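Long-range contacts in LamCAT (Aquimarina, PDB 6JHJ), which probably hydrolyses beta-1,3-glucosidic linkages of laminarin as a family 16 glycoside hydrolase: residues 77-82 with 194-199; 85-90 with 158-163; 94-99 with 202-207; 114-119 with 132-137. All coordinates share one frame; numbering follows the deposited sequence.

Contact 1 (77-82 with 194-199); sequences SWKYGK and HNNFFI
Tyr80 and His194 both carry CG beside the backbone N and anti to the carbonyl carbon (chi1 -47° and -61°), and with these torsions the phenol reaches the imidazole rim. Tyr80 OH lies 2.6 Å from His194 ND1, in the plane of the imidazole, a short hydrogen bond in which either group could be the donor. The rings meet rim to rim with their planes 76° apart, so the hydroxyl makes the link and there is no stacking. Lys79 packs along the same corner: its CG sits 3.7 Å above the plane of the Tyr80 ring, over the centre, and its CD comes within 3.3 Å of His194 O. The neighbouring carbonyl, Asn195 O, is buried without a polar partner and meets the aliphatic CG of Lys79 instead.

Two backbone bonds define a single antiparallel bridge: Trp78 N gives to Phe197 O at 2.9 Å, and Phe197 N returns to Trp78 O at 2.8 Å. Although CB of Trp78 leaves in the other direction, the indole bends back, bringing CZ3 to 3.6 Å from Ile199 CD1. Ser77 OG touches Asn196 CB, while its hydrogen bond goes to Asp104.

The contact thus ties the turn leading into strand 81-88 to strand 197-205 and the residues leading into it. Strand 221-232 supplies Val230 and Gln232 against Trp78, strand 95-103 supplies Met101 against Phe197 and Ile199, and Trp164 of strand 158-164 meets the rings of Tyr80 and Phe197 edge to face.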
loop_
_atom_site.group_PDB
_atom_site.type_symbol
_atom_site.label_atom_id
_atom_site.label_comp_id
_atom_site.label_asym_id
_atom_site.label_seq_id
_atom_site.Cartn_x
_atom_site.Cartn_y
_atom_site.Cartn_z
ATOM N N SER A 77 13.206 7.115 -0.038
ATOM C CA SER A 77 12.424 7.163 -1.276
ATOM C C SER A 77 13.321 6.807 -2.437
ATOM O O SER A 77 14.575 6.850 -2.309
ATOM C CB SER A 77 11.770 8.544 -1.460
ATOM O OG SER A 77 12.697 9.530 -1.744
ATOM N N TRP A 78 12.682 6.392 -3.517
ATOM C CA TRP A 78 13.364 5.890 -4.673
ATOM C C TRP A 78 12.661 6.306 -5.966
ATOM O O TRP A 78 11.432 6.410 -6.035
ATOM C CB TRP A 78 13.387 4.343 -4.633
ATOM C CG TRP A 78 13.937 3.778 -3.389
ATOM C CD1 TRP A 78 15.226 3.433 -3.110
ATOM C CD2 TRP A 78 13.189 3.555 -2.181
ATOM N NE1 TRP A 78 15.308 2.938 -1.809
ATOM C CE2 TRP A 78 14.082 3.046 -1.212
ATOM C CE3 TRP A 78 11.841 3.747 -1.830
ATOM C CZ2 TRP A 78 13.657 2.656 0.053
ATOM C CZ3 TRP A 78 11.428 3.350 -0.597
ATOM C CH2 TRP A 78 12.347 2.861 0.361
ATOM N N LYS A 79 13.461 6.504 -7.012
ATOM C CA LYS A 79 12.997 6.691 -8.345
ATOM C C LYS A 79 13.420 5.471 -9.129
ATOM O O LYS A 79 14.628 5.248 -9.327
ATOM C CB LYS A 79 13.607 8.001 -8.984
ATOM C CG LYS A 79 13.037 8.172 -10.379
ATOM C CD LYS A 79 13.532 9.467 -10.994
ATOM C CE LYS A 79 14.936 9.351 -11.462
ATOM N NZ LYS A 79 15.104 10.610 -12.253
ATOM N N TYR A 80 12.441 4.727 -9.623
ATOM C CA TYR A 80 12.622 3.441 -10.337
ATOM C C TYR A 80 13.102 2.353 -9.393
ATOM O O TYR A 80 13.767 2.647 -8.361
ATOM C CB TYR A 80 13.572 3.580 -11.528
ATOM C CG TYR A 80 13.281 4.759 -12.402
ATOM C CD1 TYR A 80 11.971 5.084 -12.757
ATOM C CD2 TYR A 80 14.321 5.546 -12.947
ATOM C CE1 TYR A 80 11.692 6.158 -13.582
ATOM C CE2 TYR A 80 14.052 6.611 -13.766
ATOM C CZ TYR A 80 12.730 6.889 -14.108
ATOM O OH TYR A 80 12.434 7.959 -14.907
ATOM N N GLY A 81 12.823 1.102 -9.764
ATOM C CA GLY A 81 13.352 -0.028 -9.003
ATOM C C GLY A 81 12.384 -1.196 -8.991
ATOM O O GLY A 81 11.308 -1.181 -9.654
ATOM N N LYS A 82 12.749 -2.186 -8.215
ATOM C CA LYS A 82 11.956 -3.337 -7.964
ATOM C C LYS A 82 11.559 -3.253 -6.488
ATOM O O LYS A 82 12.412 -3.238 -5.616
ATOM C CB LYS A 82 12.710 -4.643 -8.267
ATOM C CG LYS A 82 11.978 -5.898 -7.903
ATOM C CD LYS A 82 12.643 -7.149 -8.443
ATOM C CE LYS A 82 12.182 -8.337 -7.618
ATOM N NZ LYS A 82 12.667 -9.553 -8.354
ATOM N N HIS A 194 8.169 9.709 -12.781
ATOM C CA HIS A 194 9.608 9.881 -12.982
ATOM C C HIS A 194 10.229 10.714 -11.863
ATOM O O HIS A 194 11.168 11.444 -12.096
ATOM C CB HIS A 194 9.876 10.533 -14.343
ATOM C CG HIS A 194 9.385 9.695 -15.436
ATOM N ND1 HIS A 194 10.061 8.591 -15.885
ATOM C CD2 HIS A 194 8.209 9.716 -16.088
ATOM C CE1 HIS A 194 9.328 7.997 -16.805
ATOM N NE2 HIS A 194 8.200 8.649 -16.924
ATOM N N ASN A 195 9.706 10.565 -10.652
ATOM C CA ASN A 195 10.175 11.268 -9.425
ATOM C C ASN A 195 10.383 10.225 -8.324
ATOM O O ASN A 195 10.078 9.015 -8.543
ATOM C CB ASN A 195 9.087 12.222 -8.945
ATOM C CG ASN A 195 8.874 13.387 -9.860
ATOM O OD1 ASN A 195 9.784 13.786 -10.583
ATOM N ND2 ASN A 195 7.671 13.941 -9.843
ATOM N N ASN A 196 10.928 10.599 -7.155
ATOM C CA ASN A 196 11.081 9.658 -6.061
ATOM C C ASN A 196 9.731 9.397 -5.379
ATOM O O ASN A 196 8.921 10.292 -5.243
ATOM C CB ASN A 196 12.050 10.188 -4.973
ATOM C CG ASN A 196 13.362 10.658 -5.542
ATOM O OD1 ASN A 196 13.891 10.082 -6.409
ATOM N ND2 ASN A 196 13.757 11.874 -5.171
ATOM N N PHE A 197 9.512 8.162 -4.974
ATOM C CA PHE A 197 8.333 7.748 -4.235
ATOM C C PHE A 197 8.782 7.028 -2.969
ATOM O O PHE A 197 9.830 6.334 -2.972
ATOM C CB PHE A 197 7.528 6.716 -5.056
ATOM C CG PHE A 197 6.672 7.321 -6.132
ATOM C CD1 PHE A 197 7.237 8.021 -7.165
ATOM C CD2 PHE A 197 5.340 7.122 -6.146
ATOM C CE1 PHE A 197 6.403 8.625 -8.138
ATOM C CE2 PHE A 197 4.502 7.650 -7.104
ATOM C CZ PHE A 197 5.046 8.390 -8.121
ATOM N N PHE A 198 7.970 7.138 -1.931
ATOM C CA PHE A 198 8.129 6.434 -0.671
ATOM C C PHE A 198 7.082 5.313 -0.537
ATOM O O PHE A 198 6.112 5.329 -1.295
ATOM C CB PHE A 198 8.080 7.371 0.508
ATOM C CG PHE A 198 6.813 8.092 0.694
ATOM C CD1 PHE A 198 5.768 7.562 1.458
ATOM C CD2 PHE A 198 6.641 9.351 0.171
ATOM C CE1 PHE A 198 4.613 8.297 1.633
ATOM C CE2 PHE A 198 5.492 10.061 0.359
ATOM C CZ PHE A 198 4.453 9.551 1.068
ATOM N N ILE A 199 7.321 4.408 0.419
ATOM C CA ILE A 199 6.468 3.220 0.584
ATOM C C ILE A 199 5.539 3.402 1.735
ATOM O O ILE A 199 5.895 4.050 2.757
ATOM C CB ILE A 199 7.369 1.990 0.840
ATOM C CG1 ILE A 199 8.087 1.569 -0.448
ATOM C CG2 ILE A 199 6.582 0.821 1.383
ATOM C CD1 ILE A 199 9.212 0.564 -0.228
#

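Contact 2 (85-90 with 158-163); sequences ARIAMP and HIYTIE
Tyr160 turns the edge of its ring to Ile87: the carbonyl O of Ile87 lies near the ring plane, 3.8 Å from Tyr160 CE2. At the same rim an ordered water bonds to Tyr160 OH (2.8 Å) and donates to Ile87 O; it also lies in the plane of the His158 ring, with only a weak bond to ND1. The Ile87 side chain crosses the phenol at about a right angle, Ile87 CB 4.0 Å from Tyr160 CE2. Met89, bent at its last torsion, sets CE obliquely to the phenol, 3.5 Å from Tyr160 OH. A phenylalanine in place of Tyr160 would probably leave the water that bridges to Ile87 O less firmly held.

Four backbone bonds pair Ala85 with Tyr160 and Ile87 with His158; the straightest, Tyr160 N to Ala85 O, is 2.9 Å with 176° at the hydrogen. Between them, the non-hydrogen-bonded pair Arg86-Ile159 puts its side chains on the other face, where Arg86 CG meets Ile159 CG1 at 4.1 Å and the guanidinium forms a salt bridge with Asp226, a ligand of the calcium ion.

Strand 81-88 pairs here with 158-164 and along its other edge with 221-232, while Phe99 of strand 95-103 packs against Ala85 and Ile87.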
loop_
_atom_site.group_PDB
_atom_site.type_symbol
_atom_site.label_atom_id
_atom_site.label_comp_id
_atom_site.label_asym_id
_atom_site.label_seq_id
_atom_site.Cartn_x
_atom_site.Cartn_y
_atom_site.Cartn_z
ATOM N N ALA A 85 7.082 -6.990 -1.335
ATOM C CA ALA A 85 6.816 -7.398 0.044
ATOM C C ALA A 85 6.129 -8.745 0.015
ATOM O O ALA A 85 5.382 -9.055 -0.921
ATOM C CB ALA A 85 5.966 -6.379 0.731
ATOM N N ARG A 86 6.402 -9.532 1.036
ATOM C CA ARG A 86 5.769 -10.823 1.238
ATOM C C ARG A 86 4.709 -10.648 2.316
ATOM O O ARG A 86 5.049 -10.279 3.427
ATOM C CB ARG A 86 6.814 -11.841 1.689
ATOM C CG ARG A 86 6.259 -13.239 1.749
ATOM C CD ARG A 86 7.367 -14.262 1.737
ATOM N NE ARG A 86 6.812 -15.576 1.770
ATOM C CZ ARG A 86 6.766 -16.363 2.825
ATOM N NH1 ARG A 86 7.221 -16.023 4.005
ATOM N NH2 ARG A 86 6.256 -17.575 2.655
ATOM N N ILE A 87 3.447 -10.796 1.944
ATOM C CA ILE A 87 2.320 -10.390 2.794
ATOM C C ILE A 87 1.275 -11.511 2.891
ATOM O O ILE A 87 0.938 -12.137 1.874
ATOM C CB ILE A 87 1.641 -9.126 2.200
ATOM C CG1 ILE A 87 2.612 -7.995 1.995
ATOM C CG2 ILE A 87 0.436 -8.700 3.037
ATOM C CD1 ILE A 87 2.030 -6.752 1.357
ATOM N N ALA A 88 0.731 -11.681 4.084
ATOM C CA ALA A 88 -0.442 -12.508 4.356
ATOM C C ALA A 88 -1.457 -11.590 4.969
ATOM O O ALA A 88 -1.130 -10.909 5.913
ATOM C CB ALA A 88 -0.098 -13.606 5.345
ATOM N N MET A 89 -2.660 -11.480 4.424
ATOM C CA MET A 89 -3.648 -10.493 4.898
ATOM C C MET A 89 -4.963 -11.127 5.207
ATOM O O MET A 89 -5.305 -12.155 4.676
ATOM C CB MET A 89 -3.855 -9.430 3.815
ATOM C CG MET A 89 -4.641 -9.909 2.589
ATOM S SD MET A 89 -4.352 -8.845 1.150
ATOM C CE MET A 89 -2.749 -9.434 0.620
ATOM N N PRO A 90 -5.778 -10.455 5.974
ATOM C CA PRO A 90 -7.063 -11.012 6.341
ATOM C C PRO A 90 -8.055 -10.827 5.227
ATOM O O PRO A 90 -7.784 -10.025 4.298
ATOM C CB PRO A 90 -7.478 -10.178 7.525
ATOM C CG PRO A 90 -6.649 -8.992 7.542
ATOM C CD PRO A 90 -5.493 -9.197 6.652
ATOM N N HIS A 158 1.898 -14.302 0.100
ATOM C CA HIS A 158 2.191 -14.158 -1.318
ATOM C C HIS A 158 3.201 -13.042 -1.477
ATOM O O HIS A 158 3.312 -12.196 -0.597
ATOM C CB HIS A 158 0.928 -13.894 -2.120
ATOM C CG HIS A 158 0.033 -15.085 -2.230
ATOM N ND1 HIS A 158 -0.985 -15.376 -1.326
ATOM C CD2 HIS A 158 0.042 -16.093 -3.113
ATOM C CE1 HIS A 158 -1.571 -16.511 -1.678
ATOM N NE2 HIS A 158 -0.941 -16.974 -2.737
ATOM N N ILE A 159 3.958 -13.054 -2.567
ATOM C CA ILE A 159 4.935 -11.990 -2.863
ATOM C C ILE A 159 4.357 -11.004 -3.873
ATOM O O ILE A 159 4.000 -11.390 -4.966
ATOM C CB ILE A 159 6.240 -12.598 -3.394
ATOM C CG1 ILE A 159 6.825 -13.514 -2.272
ATOM C CG2 ILE A 159 7.283 -11.530 -3.635
ATOM C CD1 ILE A 159 7.983 -14.370 -2.737
ATOM N N TYR A 160 4.249 -9.750 -3.484
ATOM C CA TYR A 160 3.647 -8.650 -4.275
ATOM C C TYR A 160 4.759 -7.731 -4.710
ATOM O O TYR A 160 5.458 -7.195 -3.845
ATOM C CB TYR A 160 2.643 -7.903 -3.445
ATOM C CG TYR A 160 1.506 -8.805 -2.996
ATOM C CD1 TYR A 160 0.474 -9.121 -3.902
ATOM C CD2 TYR A 160 1.513 -9.397 -1.788
ATOM C CE1 TYR A 160 -0.534 -9.978 -3.531
ATOM C CE2 TYR A 160 0.481 -10.263 -1.401
ATOM C CZ TYR A 160 -0.520 -10.559 -2.306
ATOM O OH TYR A 160 -1.581 -11.410 -2.002
ATOM N N THR A 161 4.911 -7.552 -6.010
ATOM C CA THR A 161 6.071 -6.878 -6.581
ATOM C C THR A 161 5.689 -5.890 -7.666
ATOM O O THR A 161 4.815 -6.182 -8.488
ATOM C CB THR A 161 6.936 -7.967 -7.240
ATOM O OG1 THR A 161 7.271 -8.972 -6.278
ATOM C CG2 THR A 161 8.201 -7.404 -7.802
ATOM N N ILE A 162 6.470 -4.810 -7.805
ATOM C CA ILE A 162 6.493 -4.062 -9.019
ATOM C C ILE A 162 7.924 -3.997 -9.539
ATOM O O ILE A 162 8.836 -4.000 -8.717
ATOM C CB ILE A 162 5.942 -2.595 -8.888
ATOM C CG1 ILE A 162 6.639 -1.819 -7.768
ATOM C CG2 ILE A 162 4.416 -2.585 -8.778
ATOM C CD1 ILE A 162 6.386 -0.316 -7.857
ATOM N N GLU A 163 8.077 -3.930 -10.853
ATOM C CA GLU A 163 9.329 -3.511 -11.500
ATOM C C GLU A 163 8.989 -2.186 -12.189
ATOM O O GLU A 163 8.066 -2.120 -12.955
ATOM C CB GLU A 163 9.830 -4.573 -12.483
ATOM C CG GLU A 163 10.450 -5.774 -11.813
ATOM C CD GLU A 163 10.933 -6.850 -12.789
ATOM O OE1 GLU A 163 10.851 -6.609 -14.024
ATOM O OE2 GLU A 163 11.236 -7.921 -12.262
HETATM O O HOH W 1 -1.465 -12.525 0.524
#

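Contact 3 (94-99 with 202-207); sequences GSWPAF and NMAIGG
Trp96 runs out from the strand beside Ala204, its CB 4.1 Å from Ala204 CB. With CG anti to the backbone N (chi1 -175°), the six-membered ring is carried along the neighbouring chain: CE3 comes 3.7 Å from Gly206 O, which lies in the ring plane at the edge, and CZ3 approaches Gly207 CA, where a CB would clash. At the other rim NE1 is hydrogen-bonded to Glu121. A water sits 3.3 Å above one face, offset toward the rim; it donates to Trp96 O at 2.9 Å and accepts from Asn202 ND2; Asn202 OD1 is bonded to Trp100 NE1.

The antiparallel backbone pairing is uneven. Gly206 N to Gly94 O is short (2.7 Å) and nearly straight (170°), whereas Trp96 N to Ala204 O is weak, bent to 123°, though Ala204 N returns a bond to Trp96 O. Ala98 and Asn202 exchange two bonds. Pro97 CB and Met203 CG pack on the opposite face.

The indole, held by its bond to Glu121, lies against the backbone of Gly206 and Gly207; Gly206 O, buried without a polar partner, has the CE3 edge beside it. This position of Trp96 is consistent with a wall of the substrate cleft.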
loop_
_atom_site.group_PDB
_atom_site.type_symbol
_atom_site.label_atom_id
_atom_site.label_comp_id
_atom_site.label_asym_id
_atom_site.label_seq_id
_atom_site.Cartn_x
_atom_site.Cartn_y
_atom_site.Cartn_z
ATOM N N GLY A 94 -15.363 -5.309 4.694
ATOM C CA GLY A 94 -14.930 -4.031 5.254
ATOM C C GLY A 94 -13.423 -3.832 5.193
ATOM O O GLY A 94 -13.007 -2.712 5.344
ATOM N N SER A 95 -12.652 -4.909 4.978
ATOM C CA SER A 95 -11.190 -4.830 5.093
ATOM C C SER A 95 -10.618 -4.190 3.846
ATOM O O SER A 95 -11.141 -4.380 2.749
ATOM C CB SER A 95 -10.622 -6.228 5.272
ATOM O OG SER A 95 -10.905 -7.055 4.131
ATOM N N TRP A 96 -9.497 -3.504 3.991
ATOM C CA TRP A 96 -8.835 -2.833 2.836
ATOM C C TRP A 96 -7.341 -2.679 3.117
ATOM O O TRP A 96 -6.883 -1.616 3.415
ATOM C CB TRP A 96 -9.536 -1.520 2.593
ATOM C CG TRP A 96 -9.092 -0.762 1.394
ATOM C CD1 TRP A 96 -8.243 -1.206 0.393
ATOM C CD2 TRP A 96 -9.494 0.550 1.030
ATOM N NE1 TRP A 96 -8.076 -0.200 -0.528
ATOM C CE2 TRP A 96 -8.810 0.890 -0.132
ATOM C CE3 TRP A 96 -10.319 1.504 1.614
ATOM C CZ2 TRP A 96 -8.990 2.121 -0.765
ATOM C CZ3 TRP A 96 -10.495 2.728 0.979
ATOM C CH2 TRP A 96 -9.856 3.006 -0.214
ATOM N N PRO A 97 -6.582 -3.790 3.091
ATOM C CA PRO A 97 -5.099 -3.730 3.243
ATOM C C PRO A 97 -4.444 -3.221 1.956
ATOM O O PRO A 97 -4.985 -3.454 0.874
ATOM C CB PRO A 97 -4.705 -5.166 3.530
ATOM C CG PRO A 97 -5.874 -6.011 3.157
ATOM C CD PRO A 97 -7.081 -5.171 2.998
ATOM N N ALA A 98 -3.311 -2.571 2.081
ATOM C CA ALA A 98 -2.583 -2.106 0.953
ATOM C C ALA A 98 -1.090 -2.013 1.184
ATOM O O ALA A 98 -0.633 -1.790 2.301
ATOM C CB ALA A 98 -3.188 -0.760 0.581
ATOM N N PHE A 99 -0.334 -2.127 0.093
ATOM C CA PHE A 99 1.124 -2.013 0.023
ATOM C C PHE A 99 1.304 -1.109 -1.184
ATOM O O PHE A 99 0.879 -1.487 -2.284
ATOM C CB PHE A 99 1.750 -3.378 -0.182
ATOM C CG PHE A 99 3.218 -3.348 -0.574
ATOM C CD1 PHE A 99 4.117 -2.501 0.078
ATOM C CD2 PHE A 99 3.709 -4.217 -1.504
ATOM C CE1 PHE A 99 5.469 -2.525 -0.232
ATOM C CE2 PHE A 99 5.076 -4.215 -1.806
ATOM C CZ PHE A 99 5.938 -3.366 -1.183
ATOM N N ASN A 202 -0.569 -0.341 5.034
ATOM C CA ASN A 202 -1.696 -0.061 5.934
ATOM C C ASN A 202 -2.758 -1.077 5.815
ATOM O O ASN A 202 -2.743 -1.879 4.880
ATOM C CB ASN A 202 -2.288 1.315 5.667
ATOM C CG ASN A 202 -3.090 1.359 4.373
ATOM O OD1 ASN A 202 -2.517 1.445 3.291
ATOM N ND2 ASN A 202 -4.375 1.307 4.467
ATOM N N MET A 203 -3.699 -1.052 6.781
ATOM C CA MET A 203 -4.947 -1.737 6.613
ATOM C C MET A 203 -6.122 -0.866 7.037
ATOM O O MET A 203 -6.211 -0.548 8.183
ATOM C CB MET A 203 -4.964 -3.064 7.385
ATOM C CG MET A 203 -6.295 -3.726 7.299
ATOM S SD MET A 203 -6.189 -5.544 7.644
ATOM C CE MET A 203 -5.399 -5.517 9.236
ATOM N N ALA A 204 -6.878 -0.335 6.076
ATOM C CA ALA A 204 -8.038 0.471 6.346
ATOM C C ALA A 204 -9.268 -0.402 6.624
ATOM O O ALA A 204 -9.298 -1.594 6.244
ATOM C CB ALA A 204 -8.288 1.395 5.197
ATOM N N ILE A 205 -10.248 0.196 7.273
ATOM C CA ILE A 205 -11.541 -0.478 7.587
ATOM C C ILE A 205 -12.641 0.386 6.978
ATOM O O ILE A 205 -12.794 1.530 7.408
ATOM C CB ILE A 205 -11.763 -0.667 9.062
ATOM C CG1 ILE A 205 -10.667 -1.526 9.703
ATOM C CG2 ILE A 205 -13.108 -1.315 9.341
ATOM C CD1 ILE A 205 -10.421 -2.871 9.016
ATOM N N GLY A 206 -13.362 -0.108 5.984
ATOM C CA GLY A 206 -14.420 0.651 5.353
ATOM C C GLY A 206 -13.907 1.715 4.443
ATOM O O GLY A 206 -12.715 1.950 4.377
ATOM N N GLY A 207 -14.800 2.397 3.729
ATOM C CA GLY A 207 -14.328 3.355 2.717
ATOM C C GLY A 207 -15.093 3.231 1.428
ATOM O O GLY A 207 -15.911 2.355 1.317
HETATM O O HOH W 2 -6.154 0.916 2.147
#

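Contact 4 (114-119 with 132-137); sequences CGAIDI and TIHWQD
Ala116 and His134 exchange two backbone hydrogen bonds, Ala116 N to His134 O at 2.9 Å and His134 N to Ala116 O at 3.0 Å, both with the donor in the carbonyl plane. Asp118 and Thr132 repeat the pattern; Asp118 N to Thr132 O is the shortest at 2.7 Å. The strand axes run 164° apart, close to fully antiparallel. Two CA-H...O contacts add to these, Gly115 CA to His134 O and Ile133 CA to Ala116 O, each 3.3 Å.

Apolar packing occupies the face of Ile117 and Ile133, which cross with CG1 of the former 4.2 Å from CG2 of the latter. On the other face CB of Ala116, probably the engineered residue, meets CB of His134 at 4.1 Å.

The polar approach lies on that second face, where the Asp118 carboxylate comes to the imidazole edge of His134 with the two planes 83° apart; Asp118 OD2 also lies near Glu121 OE1. A leucine in place of His134 would probably leave the Asp118 carboxylate with a nonpolar neighbour at this edge.

Ala116 occupies the first glutamate position of the family 16 Glu-X-Asp-X-X-Glu motif, in which the nucleophile normally sits; Asp118 and Glu121 complete the motif. Strand 116-118 lies between strands 95-103 and 128-136, the latter continuing to 142-150, while Ile169 and Trp171 of strand 168-173 cover the isoleucine face.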
loop_
_atom_site.group_PDB
_atom_site.type_symbol
_atom_site.label_atom_id
_atom_site.label_comp_id
_atom_site.label_asym_id
_atom_site.label_seq_id
_atom_site.Cartn_x
_atom_site.Cartn_y
_atom_site.Cartn_z
ATOM N N CYS A 114 0.707 13.933 -7.050
ATOM C CA CYS A 114 1.975 13.280 -6.668
ATOM C C CYS A 114 2.166 11.921 -7.275
ATOM O O CYS A 114 3.315 11.447 -7.388
ATOM C CB CYS A 114 2.138 13.209 -5.181
ATOM S SG CYS A 114 0.797 12.267 -4.391
ATOM N N GLY A 115 1.075 11.304 -7.684
ATOM C CA GLY A 115 1.076 9.930 -8.139
ATOM C C GLY A 115 1.010 8.939 -6.978
ATOM O O GLY A 115 1.585 9.186 -5.893
ATOM N N ALA A 116 0.386 7.790 -7.218
ATOM C CA ALA A 116 0.464 6.675 -6.331
ATOM C C ALA A 116 0.646 5.414 -7.141
ATOM O O ALA A 116 -0.026 5.256 -8.192
ATOM C CB ALA A 116 -0.814 6.572 -5.485
ATOM N N ILE A 117 1.444 4.484 -6.639
ATOM C CA ILE A 117 1.575 3.171 -7.246
ATOM C C ILE A 117 1.089 2.183 -6.192
ATOM O O ILE A 117 1.785 2.001 -5.161
ATOM C CB ILE A 117 3.053 2.805 -7.603
ATOM C CG1 ILE A 117 3.730 3.911 -8.364
ATOM C CG2 ILE A 117 3.034 1.453 -8.401
ATOM C CD1 ILE A 117 5.194 3.674 -8.602
ATOM N N ASP A 118 -0.091 1.589 -6.390
ATOM C CA ASP A 118 -0.574 0.574 -5.489
ATOM C C ASP A 118 -0.002 -0.776 -5.939
ATOM O O ASP A 118 -0.405 -1.292 -7.007
ATOM C CB ASP A 118 -2.086 0.525 -5.502
ATOM C CG ASP A 118 -2.735 1.823 -4.978
ATOM O OD1 ASP A 118 -2.476 2.233 -3.864
ATOM O OD2 ASP A 118 -3.537 2.383 -5.625
ATOM N N ILE A 119 0.898 -1.361 -5.164
ATOM C CA ILE A 119 1.532 -2.584 -5.511
ATOM C C ILE A 119 0.650 -3.752 -5.168
ATOM O O ILE A 119 0.571 -4.735 -5.927
ATOM C CB ILE A 119 2.866 -2.706 -4.777
ATOM C CG1 ILE A 119 3.826 -1.566 -5.177
ATOM C CG2 ILE A 119 3.499 -4.073 -5.074
ATOM C CD1 ILE A 119 4.993 -1.410 -4.234
ATOM N N THR A 132 -2.477 -0.898 -9.222
ATOM C CA THR A 132 -3.028 0.297 -9.836
ATOM C C THR A 132 -2.071 1.468 -9.768
ATOM O O THR A 132 -1.320 1.615 -8.793
ATOM C CB THR A 132 -4.270 0.686 -9.019
ATOM O OG1 THR A 132 -5.138 -0.426 -8.898
ATOM C CG2 THR A 132 -5.071 1.824 -9.664
ATOM N N ILE A 133 -2.122 2.364 -10.770
ATOM C CA ILE A 133 -1.517 3.671 -10.640
ATOM C C ILE A 133 -2.598 4.731 -10.653
ATOM O O ILE A 133 -3.583 4.556 -11.371
ATOM C CB ILE A 133 -0.475 4.009 -11.765
ATOM C CG1 ILE A 133 -0.951 3.522 -13.142
ATOM C CG2 ILE A 133 0.915 3.517 -11.420
ATOM C CD1 ILE A 133 -0.105 4.169 -14.244
ATOM N N HIS A 134 -2.410 5.780 -9.877
ATOM C CA HIS A 134 -3.304 6.920 -9.753
ATOM C C HIS A 134 -2.489 8.162 -10.026
ATOM O O HIS A 134 -1.419 8.311 -9.456
ATOM C CB HIS A 134 -3.803 7.063 -8.319
ATOM C CG HIS A 134 -4.715 5.959 -7.872
ATOM N ND1 HIS A 134 -4.267 4.770 -7.304
ATOM C CD2 HIS A 134 -6.060 5.919 -7.827
ATOM C CE1 HIS A 134 -5.324 4.045 -6.950
ATOM N NE2 HIS A 134 -6.416 4.712 -7.281
ATOM N N TRP A 135 -3.065 9.116 -10.761
ATOM C CA TRP A 135 -2.355 10.348 -11.056
ATOM C C TRP A 135 -3.285 11.404 -11.593
ATOM O O TRP A 135 -4.487 11.157 -11.689
ATOM C CB TRP A 135 -1.180 10.060 -11.997
ATOM C CG TRP A 135 -1.516 9.747 -13.418
ATOM C CD1 TRP A 135 -1.323 10.630 -14.485
ATOM C CD2 TRP A 135 -2.068 8.574 -13.972
ATOM N NE1 TRP A 135 -1.714 10.032 -15.654
ATOM C CE2 TRP A 135 -2.196 8.782 -15.376
ATOM C CE3 TRP A 135 -2.485 7.338 -13.438
ATOM C CZ2 TRP A 135 -2.718 7.824 -16.224
ATOM C CZ3 TRP A 135 -2.988 6.393 -14.285
ATOM C CH2 TRP A 135 -3.131 6.615 -15.641
ATOM N N GLN A 136 -2.735 12.573 -11.964
ATOM C CA GLN A 136 -3.467 13.645 -12.678
ATOM C C GLN A 136 -2.919 13.711 -14.080
ATOM O O GLN A 136 -1.699 13.894 -14.198
ATOM C CB GLN A 136 -3.240 14.991 -11.995
ATOM C CG GLN A 136 -3.888 15.061 -10.644
ATOM C CD GLN A 136 -5.417 15.130 -10.709
ATOM O OE1 GLN A 136 -6.000 16.000 -11.391
ATOM N NE2 GLN A 136 -6.065 14.254 -10.011
ATOM N N ASP A 137 -3.768 13.542 -15.102
ATOM C CA ASP A 137 -3.324 13.359 -16.479
ATOM C C ASP A 137 -2.994 14.688 -17.186
ATOM O O ASP A 137 -2.862 15.692 -16.549
ATOM C CB ASP A 137 -4.286 12.484 -17.300
ATOM C CG ASP A 137 -5.597 13.163 -17.678
ATOM O OD1 ASP A 137 -5.763 14.367 -17.453
ATOM O OD2 ASP A 137 -6.461 12.424 -18.109
#

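The four contacts tie together the strands of the beta-sandwich (jelly roll) of family 16. Contacts 1 and 3 share strand 197-205 on opposite sides of the chain's centre, about 23 Å apart between centres; contacts 1 and 2 share strand 81-88. Phe99 joins the layers: its CE2 is 3.5 Å from Ala85 CB of contact 2, and its O is 2.9 Å from Ile119 N of contact 4, a probable hydrogen bond. Contact 4 holds the first part of the probable catalytic motif, which ends at Glu121; contact 3, about 17 Å away between centres, is linked to it through Glu121, bonded to Trp96. Contact 2 instead approaches the calcium ion, about 7 Å from the side chain of Arg86.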